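Local coordinates for stress-induced-phosphoprotein 1 (Caenorhabditis elegans, PDB 4GCN) that acts as a co-chaperone that joins a complex with Hsp70 and Hsp90, inhibits the Hsp90 ATPase and raises longevity and thermotolerance, at residues A[22-28]-A[51-55]; A[11-16]-A[30-34]; A[82-87]-A[108-113]. All blocks are in the same frame, centred on the assembly; numbering follows the deposited sequence.

How the contacts relate
The N-terminal tetratricopeptide-repeat domain of this longer protein is built from two kinds of interface. Contacts 2 and 3 each join two antiparallel helices inside one predicted repeat, the first and the third; contact 1 passes from the first predicted repeat to the second. All are partly buried; contact 3 has the largest share of buried residues and lies nearest the chain's centre. Contacts 1 and 2 share helix 24-37 and touch through Val51 CG2 and Tyr31 CE2, 3.6 Å apart, while contact 3 lies about 23 Å from contact 1 and about 24 Å from contact 2, centre to centre. Histidine-carboxylate bonds mark the first two; the third has a serine-serine hydrogen bond beside alanine and methionine packing.

Contact 1 of 3, residues A[22-28]-A[51-55]; sequences KDFEKAH and VYFEE
One face of the Tyr52 ring carries His28, whose CE1 sits toward the rim at 3.3 Å from Tyr52 CE1; the two planes are inclined by 38°, with the ring centroids of His28 and Tyr52 4.3 Å apart. The imidazole is bonded at its own edge and nearly in its plane: His28 NE2 donates to Glu55 OE2 over 2.7 Å with an N-H...O angle of 160°, although the oxygen is met from above the carboxylate plane. Since ND1 is hydrogen-bonded to Lys48 NZ, both ring nitrogens are engaged, which fixes the ring's rotation. Phe24 has its own neighbours: Lys22 O over the centre of one face, Glu54 OE2 in the plane at the edge, and the methylene CG of Glu55 running past at 3.8 Å from Phe24 CD2.

Val51 fills the middle. With CG1 anti to the backbone N (chi1 -178°), that methyl reaches between Phe24 CB, 3.7 Å away, and the imidazole, while CG2 turns to Ala27 CB. This is the joint between successive tetratricopeptide repeats: the start of helix 24-37, in the predicted first repeat, packs on the C-terminal part of helix 42-54, in the predicted second. Tyr19 of helix 3-20 touches Phe24, Val51 and Glu54, adding a third helix to the joint.

Polar groups gather where helix 3-20 turns into helix 24-37. Lys22, the positive-phi residue of a Schellman motif ending helix 3-20, bends its chain to meet Glu54 in a salt bridge, NZ to the syn lone pair of OE2 at 2.8 Å; a water links the same NZ to Glu54 OE1. Salt bridge, water link and Phe24 edge contact all belong to one of two Glu54 conformers. Next in sequence, Asp23 is the N-cap of helix 24-37, its OD1 accepting from Lys26 N at 3.3 Å.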
loop_
_atom_site.group_PDB
_atom_site.type_symbol
_atom_site.label_atom_id
_atom_site.label_comp_id
_atom_site.label_asym_id
_atom_site.label_seq_id
_atom_site.Cartn_x
_atom_site.Cartn_y
_atom_site.Cartn_z
ATOM N N LYS A 22 -5.970 16.283 3.129
ATOM C CA LYS A 22 -4.537 16.424 3.241
ATOM C C LYS A 22 -4.116 16.674 4.668
ATOM O O LYS A 22 -3.082 17.312 4.916
ATOM C CB LYS A 22 -4.021 17.558 2.355
ATOM C CG LYS A 22 -3.519 17.169 1.005
ATOM C CD LYS A 22 -4.550 16.734 0.035
ATOM C CE LYS A 22 -4.085 17.029 -1.407
ATOM N NZ LYS A 22 -4.293 15.753 -2.193
ATOM N N ASP A 23 -4.870 16.118 5.610
ATOM C CA ASP A 23 -4.463 16.124 6.969
ATOM C C ASP A 23 -3.794 14.798 7.224
ATOM O O ASP A 23 -4.410 13.855 7.731
ATOM C CB ASP A 23 -5.638 16.270 7.898
ATOM C CG ASP A 23 -5.206 16.465 9.330
ATOM O OD1 ASP A 23 -4.074 16.057 9.695
ATOM O OD2 ASP A 23 -6.030 16.986 10.078
ATOM N N PHE A 24 -2.531 14.715 6.860
ATOM C CA PHE A 24 -1.860 13.418 6.915
ATOM C C PHE A 24 -1.609 12.853 8.309
ATOM O O PHE A 24 -1.652 11.620 8.495
ATOM C CB PHE A 24 -0.561 13.407 6.098
ATOM C CG PHE A 24 -0.729 13.902 4.668
ATOM C CD1 PHE A 24 -1.656 13.364 3.852
ATOM C CD2 PHE A 24 0.071 14.920 4.173
ATOM C CE1 PHE A 24 -1.808 13.813 2.534
ATOM C CE2 PHE A 24 -0.085 15.381 2.882
ATOM C CZ PHE A 24 -1.037 14.813 2.067
ATOM N N GLU A 25 -1.338 13.717 9.274
ATOM C CA GLU A 25 -1.142 13.286 10.671
ATOM C C GLU A 25 -2.365 12.555 11.241
ATOM O O GLU A 25 -2.262 11.464 11.810
ATOM C CB GLU A 25 -0.816 14.500 11.569
ATOM C CG GLU A 25 0.575 15.076 11.391
ATOM C CD GLU A 25 0.809 15.761 10.046
ATOM O OE1 GLU A 25 -0.156 16.356 9.476
ATOM O OE2 GLU A 25 1.972 15.686 9.562
ATOM N N LYS A 26 -3.527 13.164 11.075
ATOM C CA LYS A 26 -4.809 12.628 11.541
ATOM C C LYS A 26 -5.144 11.338 10.773
ATOM O O LYS A 26 -5.694 10.378 11.362
ATOM C CB LYS A 26 -5.900 13.732 11.353
ATOM C CG LYS A 26 -7.391 13.443 11.578
ATOM C CD LYS A 26 -8.302 14.640 11.120
ATOM C CE LYS A 26 -9.824 14.364 10.946
ATOM N NZ LYS A 26 -10.618 14.754 9.676
ATOM N N ALA A 27 -4.769 11.286 9.495
ATOM C CA ALA A 27 -5.036 10.082 8.662
ATOM C C ALA A 27 -4.309 8.919 9.264
ATOM O O ALA A 27 -4.895 7.867 9.437
ATOM C CB ALA A 27 -4.603 10.278 7.233
ATOM N N HIS A 28 -3.022 9.126 9.588
ATOM C CA HIS A 28 -2.222 8.083 10.241
ATOM C C HIS A 28 -2.804 7.627 11.587
ATOM O O HIS A 28 -2.788 6.420 11.887
ATOM C CB HIS A 28 -0.783 8.547 10.444
ATOM C CG HIS A 28 0.071 8.479 9.199
ATOM N ND1 HIS A 28 0.352 7.310 8.559
ATOM C CD2 HIS A 28 0.761 9.474 8.524
ATOM C CE1 HIS A 28 1.140 7.555 7.516
ATOM N NE2 HIS A 28 1.393 8.884 7.485
ATOM N N VAL A 51 -0.641 7.372 2.200
ATOM C CA VAL A 51 -0.359 8.592 2.951
ATOM C C VAL A 51 1.137 8.876 2.945
ATOM O O VAL A 51 1.539 9.996 2.640
ATOM C CB VAL A 51 -0.858 8.534 4.395
ATOM C CG1 VAL A 51 -0.560 9.858 5.094
ATOM C CG2 VAL A 51 -2.352 8.219 4.407
ATOM N N TYR A 52 1.958 7.872 3.289
ATOM C CA TYR A 52 3.401 8.068 3.311
ATOM C C TYR A 52 3.947 8.541 1.974
ATOM O O TYR A 52 4.781 9.397 1.946
ATOM C CB TYR A 52 4.170 6.822 3.756
ATOM C CG TYR A 52 4.111 6.506 5.235
ATOM C CD1 TYR A 52 4.396 7.491 6.204
ATOM C CD2 TYR A 52 3.768 5.233 5.679
ATOM C CE1 TYR A 52 4.418 7.185 7.557
ATOM C CE2 TYR A 52 3.740 4.931 7.013
ATOM C CZ TYR A 52 4.030 5.905 7.939
ATOM O OH TYR A 52 3.943 5.581 9.248
ATOM N N PHE A 53 3.423 8.017 0.886
ATOM C CA PHE A 53 3.869 8.389 -0.427
ATOM C C PHE A 53 3.580 9.870 -0.690
ATOM O O PHE A 53 4.468 10.574 -1.176
ATOM C CB PHE A 53 3.150 7.517 -1.486
ATOM C CG PHE A 53 3.676 7.684 -2.870
ATOM C CD1 PHE A 53 4.631 6.824 -3.343
ATOM C CD2 PHE A 53 3.199 8.690 -3.685
ATOM C CE1 PHE A 53 5.122 6.970 -4.617
ATOM C CE2 PHE A 53 3.675 8.856 -4.955
ATOM C CZ PHE A 53 4.647 7.991 -5.419
ATOM N N GLU A 54 2.386 10.337 -0.324
ATOM C CA GLU A 54 2.043 11.778 -0.521
ATOM C C GLU A 54 2.864 12.679 0.369
ATOM O O GLU A 54 3.131 13.799 -0.044
ATOM C CB GLU A 54 0.537 12.126 -0.412
ATOM C CG GLU A 54 0.201 13.494 -1.020
ATOM C CD GLU A 54 -1.269 13.742 -1.345
ATOM O OE1 GLU A 54 -2.035 12.767 -1.397
ATOM O OE2 GLU A 54 -1.680 14.932 -1.579
ATOM N N GLU A 55 3.305 12.181 1.532
ATOM C CA GLU A 55 4.200 12.889 2.442
ATOM C C GLU A 55 5.657 12.898 2.006
ATOM O O GLU A 55 6.515 13.517 2.676
ATOM C CB GLU A 55 4.155 12.194 3.824
ATOM C CG GLU A 55 2.903 12.444 4.637
ATOM C CD GLU A 55 2.975 11.769 6.002
ATOM O OE1 GLU A 55 3.095 12.480 7.009
ATOM O OE2 GLU A 55 2.966 10.541 6.069
HETATM O O HOH W 1 -4.854 13.246 -0.444
#

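Contact 2 of 3, residues A[11-16]-A[30-34]; sequences EKDLGN and HYDKA
Within the first predicted tetratricopeptide repeat, helix 3-20 and helix 24-37 form an antiparallel hairpin, and contact 2 is part of their interface. The segment axes approach to 7.6 Å at 163° between their N-to-C directions. Gly15 permits this closeness, having no side chain to hold off the Tyr31 ring: its CA lies over one face, offset toward the rim and 4.1 Å from the Tyr31 centroid. Tyr31 runs on past Gly15 to Asn16, whose ND2 donates to Tyr31 OH over 2.6 Å, with the oxygen close to the amide plane and the nitrogen at the edge of the ring. The same ND2 is also hydrogen-bonded to Asn47 OD1 of helix 42-54, so the amide ties this hairpin to the next helix.

His30 CB packs against Gly15 N, and the ring continues toward Leu14 and Glu11. Leu14 CB stands almost squarely over the imidazole, 3.6 Å from its centroid, a CH-pi contact. In the ring plane, ND1 donates to the syn lone pair of Glu11 OE1, with carboxylate and ring only 23° from coplanar; the modelled ND1 to OE1 distance of 2.5 Å is probably underestimated. Glu11 gets there by a bend at chi2 (-69°), which folds its carboxylate back toward the ring and lays it beside Lys33 CB, 3.7 Å from OE1. Glu11 CB also meets Ala34 CB. The arrangement fits the consensus pattern of the tetratricopeptide repeat, a small residue in the first helix against a large aromatic and an alanine in the second.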
loop_
_atom_site.group_PDB
_atom_site.type_symbol
_atom_site.label_atom_id
_atom_site.label_comp_id
_atom_site.label_asym_id
_atom_site.label_seq_id
_atom_site.Cartn_x
_atom_site.Cartn_y
_atom_site.Cartn_z
ATOM N N GLU A 11 -12.859 3.236 11.716
ATOM C CA GLU A 11 -11.641 4.026 11.819
ATOM C C GLU A 11 -10.964 4.328 10.465
ATOM O O GLU A 11 -10.514 5.448 10.237
ATOM C CB GLU A 11 -10.640 3.360 12.759
ATOM C CG GLU A 11 -10.953 3.567 14.250
ATOM C CD GLU A 11 -10.757 5.028 14.701
ATOM O OE1 GLU A 11 -10.044 5.836 14.076
ATOM O OE2 GLU A 11 -11.342 5.385 15.692
ATOM N N LYS A 12 -10.961 3.352 9.563
ATOM C CA LYS A 12 -10.422 3.556 8.226
ATOM C C LYS A 12 -11.175 4.686 7.518
ATOM O O LYS A 12 -10.571 5.505 6.830
ATOM C CB LYS A 12 -10.525 2.255 7.408
ATOM C CG LYS A 12 -10.043 2.344 5.960
ATOM C CD LYS A 12 -10.756 1.352 5.077
ATOM C CE LYS A 12 -12.190 1.792 4.925
ATOM N NZ LYS A 12 -12.751 1.189 3.738
ATOM N N ASP A 13 -12.473 4.683 7.663
ATOM C CA ASP A 13 -13.312 5.693 7.007
ATOM C C ASP A 13 -12.974 7.090 7.568
ATOM O O ASP A 13 -12.920 8.099 6.831
ATOM C CB ASP A 13 -14.780 5.313 7.133
ATOM C CG ASP A 13 -15.157 4.144 6.245
ATOM O OD1 ASP A 13 -14.374 3.759 5.344
ATOM O OD2 ASP A 13 -16.230 3.592 6.453
ATOM N N LEU A 14 -12.692 7.155 8.867
ATOM C CA LEU A 14 -12.262 8.406 9.488
ATOM C C LEU A 14 -10.882 8.796 8.960
ATOM O O LEU A 14 -10.572 9.982 8.701
ATOM C CB LEU A 14 -12.221 8.286 11.037
ATOM C CG LEU A 14 -13.576 8.009 11.729
ATOM C CD1 LEU A 14 -13.439 8.002 13.250
ATOM C CD2 LEU A 14 -14.624 9.036 11.350
ATOM N N GLY A 15 -9.998 7.830 8.874
ATOM C CA GLY A 15 -8.693 8.091 8.222
ATOM C C GLY A 15 -8.795 8.646 6.782
ATOM O O GLY A 15 -8.038 9.583 6.407
ATOM N N ASN A 16 -9.704 8.073 5.966
ATOM C CA ASN A 16 -9.904 8.499 4.592
ATOM C C ASN A 16 -10.391 9.929 4.588
ATOM O O ASN A 16 -9.999 10.692 3.763
ATOM C CB ASN A 16 -10.938 7.647 3.843
ATOM C CG ASN A 16 -10.508 6.197 3.553
ATOM O OD1 ASN A 16 -11.366 5.393 3.105
ATOM N ND2 ASN A 16 -9.274 5.815 3.820
ATOM N N HIS A 30 -5.888 7.535 12.702
ATOM C CA HIS A 30 -7.009 6.686 12.449
ATOM C C HIS A 30 -6.661 5.361 11.816
ATOM O O HIS A 30 -7.202 4.283 12.213
ATOM C CB HIS A 30 -8.012 7.458 11.617
ATOM C CG HIS A 30 -8.762 8.551 12.417
ATOM N ND1 HIS A 30 -9.532 8.268 13.532
ATOM C CD2 HIS A 30 -8.862 9.912 12.218
ATOM C CE1 HIS A 30 -10.063 9.426 14.018
ATOM N NE2 HIS A 30 -9.651 10.433 13.232
ATOM N N TYR A 31 -5.761 5.367 10.821
ATOM C CA TYR A 31 -5.381 4.099 10.168
ATOM C C TYR A 31 -4.662 3.239 11.173
ATOM O O TYR A 31 -4.805 2.044 11.178
ATOM C CB TYR A 31 -4.528 4.339 8.915
ATOM C CG TYR A 31 -5.219 4.996 7.711
ATOM C CD1 TYR A 31 -6.514 4.690 7.356
ATOM C CD2 TYR A 31 -4.530 5.936 6.928
ATOM C CE1 TYR A 31 -7.134 5.283 6.227
ATOM C CE2 TYR A 31 -5.124 6.546 5.867
ATOM C CZ TYR A 31 -6.427 6.219 5.499
ATOM O OH TYR A 31 -6.995 6.804 4.414
ATOM N N ASP A 32 -3.909 3.869 12.066
ATOM C CA ASP A 32 -3.194 3.124 13.132
ATOM C C ASP A 32 -4.189 2.483 14.081
ATOM O O ASP A 32 -3.997 1.350 14.512
ATOM C CB ASP A 32 -2.268 4.059 13.939
ATOM C CG ASP A 32 -0.958 4.421 13.162
ATOM O OD1 ASP A 32 -0.667 3.776 12.127
ATOM O OD2 ASP A 32 -0.263 5.350 13.587
ATOM N N LYS A 33 -5.233 3.235 14.392
ATOM C CA LYS A 33 -6.346 2.728 15.195
ATOM C C LYS A 33 -7.028 1.549 14.468
ATOM O O LYS A 33 -7.374 0.552 15.093
ATOM C CB LYS A 33 -7.338 3.830 15.585
ATOM C CG LYS A 33 -6.835 4.689 16.750
ATOM C CD LYS A 33 -7.924 5.617 17.254
ATOM C CE LYS A 33 -7.355 6.808 17.988
ATOM N NZ LYS A 33 -8.538 7.544 18.498
ATOM N N ALA A 34 -7.173 1.669 13.158
ATOM C CA ALA A 34 -7.738 0.543 12.368
ATOM C C ALA A 34 -6.913 -0.742 12.512
ATOM O O ALA A 34 -7.461 -1.821 12.767
ATOM C CB ALA A 34 -7.888 0.931 10.901
#

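Contact 3 of 3, residues A[82-87]-A[108-113]; sequences IAKAMS and RSLSEF
Ser109 turns its OG anti to the backbone N (chi1 177°), directing the hydroxyl across to helix 79-95, where Ser87 OG, beside its own backbone N, faces it. The two oxygens are 2.5 Å apart and either could be the donor; Ser87 was modelled in two conformers, so the bond belongs to one of them and its shortness is doubtful. Ser109 OG also lies 2.9 Å from Ala83 O.

Ala83 and Ser109, both small, let the backbones close in, and their CA atoms are the nearest pair across the contact. Met86 CB presses on Ser109 CB at 3.4 Å, tighter than usual for carbons, and Ala83 CB meets Phe113 CB, also at 3.4 Å, just where the second helix ends; the Phe113 ring leads away from the interface. The helices are the antiparallel pair of the third predicted tetratricopeptide repeat, with segment axes 8.0 Å apart and 162° between their directions. Leu118 of helix 116-126 touches both serines, and helix 58-74 also touches the pair of helices, Val69 and Arg73 reaching Met86.

The extended Met86 side chain crosses Arg108 and Glu112 at about right angles, bringing SD to 3.6 Å from Arg108 C and CE to 3.7 Å from Glu112 OE2. A bend at chi2 (72°) brings the Glu112 carboxylate across Ile82 at a slant, OE1 3.7 Å from Ile82 CG2, while OE2 makes a long, weak ion pair with Arg73.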
loop_
_atom_site.group_PDB
_atom_site.type_symbol
_atom_site.label_atom_id
_atom_site.label_comp_id
_atom_site.label_asym_id
_atom_site.label_seq_id
_atom_site.Cartn_x
_atom_site.Cartn_y
_atom_site.Cartn_z
ATOM N N ILE A 82 -2.775 -7.156 -3.293
ATOM C CA ILE A 82 -1.352 -7.430 -3.111
ATOM C C ILE A 82 -0.520 -6.879 -4.310
ATOM O O ILE A 82 0.518 -6.239 -4.096
ATOM C CB ILE A 82 -1.085 -8.955 -2.907
ATOM C CG1 ILE A 82 -1.816 -9.460 -1.657
ATOM C CG2 ILE A 82 0.414 -9.202 -2.901
ATOM C CD1 ILE A 82 -1.757 -11.028 -1.485
ATOM N N ALA A 83 -0.992 -7.041 -5.554
ATOM C CA ALA A 83 -0.342 -6.431 -6.723
ATOM C C ALA A 83 -0.231 -4.915 -6.592
ATOM O O ALA A 83 0.816 -4.338 -6.947
ATOM C CB ALA A 83 -1.100 -6.777 -8.002
ATOM N N LYS A 84 -1.313 -4.266 -6.150
ATOM C CA LYS A 84 -1.306 -2.805 -5.922
ATOM C C LYS A 84 -0.229 -2.402 -4.928
ATOM O O LYS A 84 0.447 -1.419 -5.191
ATOM C CB LYS A 84 -2.623 -2.311 -5.429
ATOM C CG LYS A 84 -2.666 -0.790 -5.219
ATOM C CD LYS A 84 -4.111 -0.287 -5.037
ATOM C CE LYS A 84 -4.735 -0.764 -3.703
ATOM N NZ LYS A 84 -6.195 -0.423 -3.610
ATOM N N ALA A 85 -0.031 -3.164 -3.845
ATOM C CA ALA A 85 0.989 -2.850 -2.870
ATOM C C ALA A 85 2.339 -2.897 -3.545
ATOM O O ALA A 85 3.198 -2.047 -3.280
ATOM C CB ALA A 85 0.983 -3.808 -1.657
ATOM N N MET A 86 2.527 -3.917 -4.372
ATOM C CA MET A 86 3.789 -4.132 -5.080
ATOM C C MET A 86 4.132 -2.984 -6.044
ATOM O O MET A 86 5.246 -2.467 -6.022
ATOM C CB MET A 86 3.768 -5.485 -5.787
ATOM C CG MET A 86 3.851 -6.632 -4.792
ATOM S SD MET A 86 3.501 -8.154 -5.680
ATOM C CE MET A 86 3.865 -9.378 -4.381
ATOM N N SER A 87 3.178 -2.507 -6.835
ATOM C CA SER A 87 3.422 -1.409 -7.738
ATOM C C SER A 87 3.676 -0.123 -6.969
ATOM O O SER A 87 4.475 0.715 -7.400
ATOM C CB SER A 87 2.229 -1.190 -8.667
ATOM O OG SER A 87 1.624 -2.428 -8.987
ATOM N N ARG A 108 7.558 -8.216 -9.611
ATOM C CA ARG A 108 6.633 -8.829 -8.631
ATOM C C ARG A 108 5.178 -8.478 -8.830
ATOM O O ARG A 108 4.313 -9.378 -8.960
ATOM C CB ARG A 108 7.107 -8.573 -7.233
ATOM C CG ARG A 108 8.350 -9.423 -6.934
ATOM C CD ARG A 108 9.025 -9.093 -5.640
ATOM N NE ARG A 108 8.228 -9.657 -4.531
ATOM C CZ ARG A 108 8.168 -9.137 -3.303
ATOM N NH1 ARG A 108 8.905 -8.092 -2.991
ATOM N NH2 ARG A 108 7.408 -9.692 -2.347
ATOM N N SER A 109 4.916 -7.185 -9.023
ATOM C CA SER A 109 3.610 -6.765 -9.137
ATOM C C SER A 109 2.950 -7.329 -10.385
ATOM O O SER A 109 1.812 -7.760 -10.336
ATOM C CB SER A 109 3.555 -5.246 -9.187
ATOM O OG SER A 109 2.218 -4.841 -9.380
ATOM N N LEU A 110 3.654 -7.316 -11.514
ATOM C CA LEU A 110 3.089 -7.784 -12.748
ATOM C C LEU A 110 2.818 -9.275 -12.691
ATOM O O LEU A 110 1.876 -9.792 -13.298
ATOM C CB LEU A 110 4.064 -7.536 -13.912
ATOM C CG LEU A 110 4.162 -6.085 -14.320
ATOM C CD1 LEU A 110 5.218 -5.911 -15.402
ATOM C CD2 LEU A 110 2.759 -5.671 -14.850
ATOM N N SER A 111 3.667 -9.982 -11.997
ATOM C CA SER A 111 3.483 -11.434 -11.874
ATOM C C SER A 111 2.276 -11.710 -10.963
ATOM O O SER A 111 1.595 -12.717 -11.092
ATOM C CB SER A 111 4.779 -12.102 -11.275
ATOM O OG SER A 111 5.897 -12.123 -12.163
ATOM N N GLU A 112 2.037 -10.856 -9.999
ATOM C CA GLU A 112 0.858 -10.993 -9.143
ATOM C C GLU A 112 -0.476 -10.717 -9.938
ATOM O O GLU A 112 -1.467 -11.458 -9.842
ATOM C CB GLU A 112 0.991 -10.044 -7.963
ATOM C CG GLU A 112 0.184 -10.403 -6.708
ATOM C CD GLU A 112 0.704 -11.592 -5.922
ATOM O OE1 GLU A 112 -0.065 -12.121 -5.058
ATOM O OE2 GLU A 112 1.850 -11.964 -6.114
ATOM N N PHE A 113 -0.461 -9.651 -10.708
ATOM C CA PHE A 113 -1.633 -9.237 -11.490
ATOM C C PHE A 113 -1.142 -8.432 -12.707
ATOM O O PHE A 113 -0.499 -7.397 -12.525
ATOM C CB PHE A 113 -2.573 -8.347 -10.674
ATOM C CG PHE A 113 -3.765 -7.835 -11.464
ATOM C CD1 PHE A 113 -4.702 -8.696 -11.960
ATOM C CD2 PHE A 113 -3.882 -6.501 -11.753
ATOM C CE1 PHE A 113 -5.775 -8.259 -12.721
ATOM C CE2 PHE A 113 -4.953 -6.023 -12.503
ATOM C CZ PHE A 113 -5.909 -6.902 -12.982
#